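PDB 3LK5: geranylgeranyl pyrophosphate synthase from Corynebacterium glutamicum, which probably catalyses magnesium-dependent prenyl transfer in isoprenoid biosynthesis, joining an allylic diphosphate to isopentenyl diphosphate as other polyprenyl synthases do. Local coordinates for residues 30-33 with 34-38; 273-276 with 277-281. All blocks are in the same frame, centred on the assembly; numbering follows the deposited sequence.

Contact 1: residues 30-33 with 34-38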
ATOM      1  N   THR A  30      14.466  10.919  -8.346  1.00 24.23           N
ATOM      2  CA  THR A  30      15.547  10.228  -9.075  1.00 23.35           C
ATOM      3  C   THR A  30      16.550   9.602  -8.144  1.00 23.44           C
ATOM      4  O   THR A  30      16.926   8.420  -8.316  1.00 23.74           O
ATOM      5  CB  THR A  30      16.274  11.188 -10.091  1.00 23.47           C
ATOM      6  OG1 THR A  30      15.303  11.699 -11.001  1.00 23.72           O
ATOM      7  CG2 THR A  30      17.336  10.411 -10.868  1.00 25.06           C
ATOM      8  N   GLN A  31      17.004  10.367  -7.157  1.00 23.35           N
ATOM      9  CA  GLN A  31      17.976   9.849  -6.215  1.00 23.79           C
ATOM     10  C   GLN A  31      17.452   8.625  -5.450  1.00 23.16           C
ATOM     11  O   GLN A  31      18.179   7.633  -5.235  1.00 21.55           O
ATOM     12  CB  GLN A  31      18.416  10.938  -5.237  1.00 26.34           C
ATOM     13  CG  GLN A  31      19.034  12.090  -6.006  1.00 52.65           C
ATOM     14  CD  GLN A  31      20.011  12.908  -5.198  1.00 31.97           C
ATOM     15  OE1 GLN A  31      20.454  13.968  -5.661  1.00 53.78           O
ATOM     16  NE2 GLN A  31      20.354  12.448  -3.988  1.00 53.45           N
ATOM     17  N   PHE A  32      16.182   8.698  -5.073  1.00 23.06           N
ATOM     18  CA  PHE A  32      15.594   7.599  -4.296  1.00 23.11           C
ATOM     19  C   PHE A  32      15.506   6.331  -5.155  1.00 22.76           C
ATOM     20  O   PHE A  32      15.875   5.225  -4.707  1.00 22.76           O
ATOM     21  CB  PHE A  32      14.197   8.022  -3.777  1.00 22.80           C
ATOM     22  CG  PHE A  32      13.503   6.920  -2.991  1.00 22.64           C
ATOM     23  CD1 PHE A  32      12.718   5.970  -3.638  1.00 23.21           C
ATOM     24  CD2 PHE A  32      13.672   6.837  -1.610  1.00 23.61           C
ATOM     25  CE1 PHE A  32      12.095   4.909  -2.906  1.00 23.05           C
ATOM     26  CE2 PHE A  32      13.048   5.796  -0.844  1.00 23.97           C
ATOM     27  CZ  PHE A  32      12.253   4.839  -1.493  1.00 23.97           C
ATOM     28  N   LEU A  33      14.973   6.480  -6.369  1.00 23.45           N
ATOM     29  CA  LEU A  33      14.822   5.371  -7.307  1.00 25.21           C
ATOM     30  C   LEU A  33      16.156   4.729  -7.683  1.00 25.59           C
ATOM     31  O   LEU A  33      16.279   3.480  -7.708  1.00 25.31           O
ATOM     32  CB  LEU A  33      14.025   5.785  -8.541  1.00 24.96           C
ATOM     33  CG  LEU A  33      12.538   6.019  -8.180  1.00 26.45           C
ATOM     34  CD1 LEU A  33      11.828   6.863  -9.293  1.00 24.85           C
ATOM     35  CD2 LEU A  33      11.813   4.687  -8.002  1.00 24.98           C
ATOM     36  N   ASP A  34      17.156   5.561  -7.941  1.00 25.13           N
ATOM     37  CA  ASP A  34      18.513   5.049  -8.175  1.00 25.89           C
ATOM     38  C   ASP A  34      18.978   4.160  -7.032  1.00 25.99           C
ATOM     39  O   ASP A  34      19.596   3.115  -7.267  1.00 24.92           O
ATOM     40  CB  ASP A  34      19.535   6.179  -8.314  1.00 26.91           C
ATOM     41  CG  ASP A  34      19.408   6.951  -9.627  1.00 28.74           C
ATOM     42  OD1 ASP A  34      18.696   6.523 -10.570  1.00 26.98           O
ATOM     43  OD2 ASP A  34      20.073   8.012  -9.712  1.00 28.04           O
ATOM     44  N   ALA A  35      18.704   4.576  -5.804  1.00 25.21           N
ATOM     45  CA  ALA A  35      19.200   3.869  -4.649  1.00 26.02           C
ATOM     46  C   ALA A  35      18.571   2.481  -4.444  1.00 28.38           C
ATOM     47  O   ALA A  35      19.153   1.653  -3.716  1.00 30.15           O
ATOM     48  CB  ALA A  35      19.048   4.705  -3.390  1.00 26.21           C
ATOM     49  N   GLN A  36      17.409   2.237  -5.046  1.00 26.30           N
ATOM     50  CA  GLN A  36      16.719   0.935  -4.925  1.00 26.41           C
ATOM     51  C   GLN A  36      17.194  -0.087  -5.956  1.00 26.70           C
ATOM     52  O   GLN A  36      16.834  -1.251  -5.861  1.00 26.47           O
ATOM     53  CB  GLN A  36      15.197   1.090  -5.117  1.00 28.04           C
ATOM     54  CG  GLN A  36      14.491   2.296  -4.366  1.00 32.45           C
ATOM     55  CD  GLN A  36      14.841   2.413  -2.882  1.00 33.22           C
ATOM     56  OE1 GLN A  36      14.640   1.465  -2.123  1.00 35.20           O
ATOM     57  NE2 GLN A  36      15.422   3.584  -2.466  1.00 34.84           N
ATOM     58  N   GLU A  37      17.968   0.347  -6.951  1.00 26.10           N
ATOM     59  CA  GLU A  37      18.301  -0.543  -8.058  1.00 27.31           C
ATOM     60  C   GLU A  37      19.004  -1.841  -7.673  1.00 27.20           C
ATOM     61  O   GLU A  37      18.610  -2.892  -8.149  1.00 27.49           O
ATOM     62  CB  GLU A  37      19.084   0.206  -9.118  1.00 28.38           C
ATOM     63  CG  GLU A  37      18.223   1.224  -9.836  1.00 32.68           C
ATOM     64  CD  GLU A  37      19.040   2.038 -10.826  1.00 31.32           C
ATOM     65  OE1 GLU A  37      20.260   1.797 -10.949  1.00 35.12           O
ATOM     66  OE2 GLU A  37      18.460   2.889 -11.476  1.00 33.60           O
ATOM     67  N   LEU A  38      20.028  -1.769  -6.833  1.00 27.96           N
ATOM     68  CA  LEU A  38      20.757  -2.969  -6.421  1.00 31.36           C
ATOM     69  C   LEU A  38      19.877  -3.993  -5.718  1.00 31.04           C
ATOM     70  O   LEU A  38      19.948  -5.187  -6.012  1.00 31.06           O
ATOM     71  CB  LEU A  38      21.968  -2.607  -5.547  1.00 34.19           C
ATOM     72  CG  LEU A  38      23.218  -2.144  -6.322  1.00 40.29           C
ATOM     73  CD1 LEU A  38      24.232  -1.527  -5.380  1.00 35.86           C
ATOM     74  CD2 LEU A  38      23.883  -3.309  -7.100  1.00 37.06           C
TER

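Contact 2: residues 273-276 with 277-281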
ATOM      1  N   ALA A 273     -12.343  15.065 -24.770  1.00 41.22           N
ATOM      2  CA  ALA A 273     -13.442  15.931 -24.324  1.00 39.26           C
ATOM      3  C   ALA A 273     -14.520  15.088 -23.632  1.00 37.92           C
ATOM      4  O   ALA A 273     -14.909  14.032 -24.144  1.00 37.13           O
ATOM      5  CB  ALA A 273     -14.034  16.726 -25.534  1.00 38.93           C
ATOM      6  N   GLY A 274     -14.953  15.522 -22.447  1.00 37.09           N
ATOM      7  CA  GLY A 274     -16.083  14.907 -21.749  1.00 37.19           C
ATOM      8  C   GLY A 274     -15.821  13.542 -21.169  1.00 38.51           C
ATOM      9  O   GLY A 274     -16.750  12.795 -20.850  1.00 37.18           O
ATOM     10  N   ASP A 275     -14.539  13.220 -21.015  1.00 40.51           N
ATOM     11  CA  ASP A 275     -14.111  11.967 -20.416  1.00 40.80           C
ATOM     12  C   ASP A 275     -14.873  11.606 -19.156  1.00 38.25           C
ATOM     13  O   ASP A 275     -15.185  10.439 -18.928  1.00 37.05           O
ATOM     14  CB  ASP A 275     -12.629  12.069 -20.080  1.00 44.16           C
ATOM     15  CG  ASP A 275     -11.993  10.728 -19.900  1.00 53.45           C
ATOM     16  OD1 ASP A 275     -12.021   9.946 -20.874  1.00 46.38           O
ATOM     17  OD2 ASP A 275     -11.459  10.478 -18.796  1.00 46.57           O
ATOM     18  N   ASP A 276     -15.175  12.614 -18.331  1.00 37.50           N
ATOM     19  CA  ASP A 276     -15.909  12.382 -17.078  1.00 36.80           C
ATOM     20  C   ASP A 276     -17.329  11.877 -17.315  1.00 37.22           C
ATOM     21  O   ASP A 276     -17.890  11.211 -16.444  1.00 38.00           O
ATOM     22  CB  ASP A 276     -15.973  13.648 -16.211  1.00 35.85           C
ATOM     23  CG  ASP A 276     -14.690  13.895 -15.422  1.00 43.29           C
ATOM     24  OD1 ASP A 276     -13.750  13.073 -15.494  1.00 37.14           O
ATOM     25  OD2 ASP A 276     -14.614  14.906 -14.706  1.00 36.20           O
ATOM     26  N   ILE A 277     -17.905  12.217 -18.466  1.00 36.74           N
ATOM     27  CA  ILE A 277     -19.233  11.693 -18.843  1.00 37.55           C
ATOM     28  C   ILE A 277     -19.100  10.202 -19.209  1.00 39.69           C
ATOM     29  O   ILE A 277     -19.808   9.351 -18.654  1.00 38.36           O
ATOM     30  CB  ILE A 277     -19.877  12.468 -20.013  1.00 35.76           C
ATOM     31  CG1 ILE A 277     -20.091  13.958 -19.690  1.00 42.92           C
ATOM     32  CG2 ILE A 277     -21.216  11.838 -20.413  1.00 42.84           C
ATOM     33  CD1 ILE A 277     -20.853  14.236 -18.418  1.00 34.55           C
ATOM     34  N   ARG A 278     -18.167   9.919 -20.130  1.00 42.68           N
ATOM     35  CA  ARG A 278     -17.848   8.558 -20.572  1.00 45.48           C
ATOM     36  C   ARG A 278     -17.510   7.619 -19.426  1.00 45.85           C
ATOM     37  O   ARG A 278     -17.882   6.457 -19.475  1.00 46.28           O
ATOM     38  CB  ARG A 278     -16.716   8.563 -21.613  1.00 47.16           C
ATOM     39  CG  ARG A 278     -16.458   7.198 -22.267  1.00 66.58           C
ATOM     40  CD  ARG A 278     -15.016   7.064 -22.753  1.00 49.95           C
ATOM     41  NE  ARG A 278     -14.063   7.359 -21.683  1.00 67.18           N
ATOM     42  CZ  ARG A 278     -13.580   6.463 -20.821  1.00 51.95           C
ATOM     43  NH1 ARG A 278     -13.934   5.181 -20.907  1.00 67.66           N
ATOM     44  NH2 ARG A 278     -12.728   6.843 -19.872  1.00 67.54           N
ATOM     45  N   GLU A 279     -16.835   8.137 -18.397  1.00 46.25           N
ATOM     46  CA  GLU A 279     -16.380   7.346 -17.256  1.00 46.61           C
ATOM     47  C   GLU A 279     -17.445   7.245 -16.154  1.00 45.07           C
ATOM     48  O   GLU A 279     -17.286   6.479 -15.212  1.00 45.61           O
ATOM     49  CB  GLU A 279     -15.096   7.976 -16.685  1.00 48.58           C
ATOM     50  CG  GLU A 279     -14.169   7.053 -15.899  1.00 89.53           C
ATOM     51  CD  GLU A 279     -12.769   6.946 -16.515  1.00 51.67           C
ATOM     52  OE1 GLU A 279     -12.210   7.991 -16.930  1.00 89.73           O
ATOM     53  OE2 GLU A 279     -12.232   5.814 -16.577  1.00 89.93           O
ATOM     54  N   GLY A 280     -18.521   8.026 -16.248  1.00 43.01           N
ATOM     55  CA  GLY A 280     -19.556   8.023 -15.200  1.00 41.02           C
ATOM     56  C   GLY A 280     -19.178   8.565 -13.826  1.00 39.89           C
ATOM     57  O   GLY A 280     -19.675   8.068 -12.803  1.00 39.93           O
ATOM     58  N   LYS A 281     -18.317   9.589 -13.776  1.00 38.18           N
ATOM     59  CA  LYS A 281     -17.927  10.193 -12.475  1.00 38.78           C
ATOM     60  C   LYS A 281     -19.143  10.760 -11.750  1.00 37.03           C
ATOM     61  O   LYS A 281     -19.962  11.465 -12.363  1.00 37.08           O
ATOM     62  CB  LYS A 281     -16.898  11.321 -12.663  1.00 41.35           C
ATOM     63  CG  LYS A 281     -15.474  10.890 -13.075  1.00 59.49           C
ATOM     64  CD  LYS A 281     -14.500  10.746 -11.878  1.00 46.40           C
ATOM     65  CE  LYS A 281     -14.031  12.089 -11.280  1.00 59.58           C
ATOM     66  NZ  LYS A 281     -12.752  12.627 -11.876  1.00 48.09           N
TER
HETATM   67  O   HOH W   1     -19.928  12.629 -14.912  1.00 29.65           O
HETATM   68  O   HOH W   2     -13.444  15.247 -12.270  1.00 44.57           O

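Contact 1: residues 30-33 with 34-38
Gln36 folds its carboxamide back over the ring of Phe32, one helical turn earlier. Its NE2 sits 3.4 Å above the ring plane, over the centre, and the amide and ring planes are only 14° apart, so this is an amide stacked on an aromatic face. The same nitrogen donates to Phe32 O at 2.8 Å in a fairly straight bond, the acceptor lying in the amide plane. Gln36 N bonds to Leu33 O at 3.1 Å, an i to i+3 bond, and only weakly to Phe32 O, at 3.4 Å; the side chain makes the shorter, straighter bond to that oxygen. A bend at chi2 (-49°) turns the glutamine chain back, while Phe32 keeps CG anti to its backbone N (chi1 178°), which sets the ring beneath the amide. Glutamine suits the place because it offers both a flat face and an N-H. On another side of the helix, Thr30 CG2 lies alongside Asp34 OD2 at 3.8 Å; Thr30 OG1 bonds to Arg26 O, and Asp34 OD1 forms a salt bridge with Arg55. Farther out, Trp158 meets the Phe32 ring edge-to-face. Phe32 and Gln36 face helix 144-164, Thr30 and Leu33 helix 45-59: an i to i+4 amide–aromatic stack on one face of helix 21-43.

Contact 2: residues 273-276 with 277-281
Lys281 arches back over Asp276, its chain bent at every torsion from chi2 to chi4. CB lies 3.9 Å from Asp276 O, CG rests 3.7 Å from Asp276 OD1, and lysine's long flexible chain lets NZ curl round to the carboxylate. There the direct ion pair is long, and a water accepts from NZ at 2.7 Å while donating to Asp276 OD2. In the backbone, Lys281 N donates to Asp276 O at 3.2 Å and Gly280 N to Ile277 O at 3.0 Å. These two bonds make the Schellman motif that closes the short helix 275-278, with Gly280 at the positive phi (67°) that glycine takes easily. Separately, a second water joins Asp276 O to Lys281 O. At the other end Gly274 is the N-cap residue, again with positive phi, and its O accepts from both Ile277 N and Arg278 N. Along the helix, Asp275 OD1 meets the guanidinium edge of Arg278 near its plane, NH2 at 3.3 Å and NE a little farther, both weak bonds within a salt bridge. Arg278 NH2 also pairs with Glu279 OE1, which probably offsets the repulsion where that oxygen lies 3.2 Å from Asp275 OD2. Ile277 packs onto Ile317, Thr321 and Ile324.

Overall arrangement
Contact 1 and contact 2 lie in separate parts of the chain, their centres 37 Å apart and their nearest atoms about 25 Å apart, and neither is touched by the other subunit. Residues 30-38 sit on a peripheral helix near the N-terminus, about 25 Å from the centre of the chain and away from the metal site. Residues 273-281, by contrast, border that site: the side chain of Glu279 comes within about 3 Å of Asp112, and that of Lys281 within about 5 Å of Asp194, both magnesium ligands seen in this protein. No magnesium is bound in this chain.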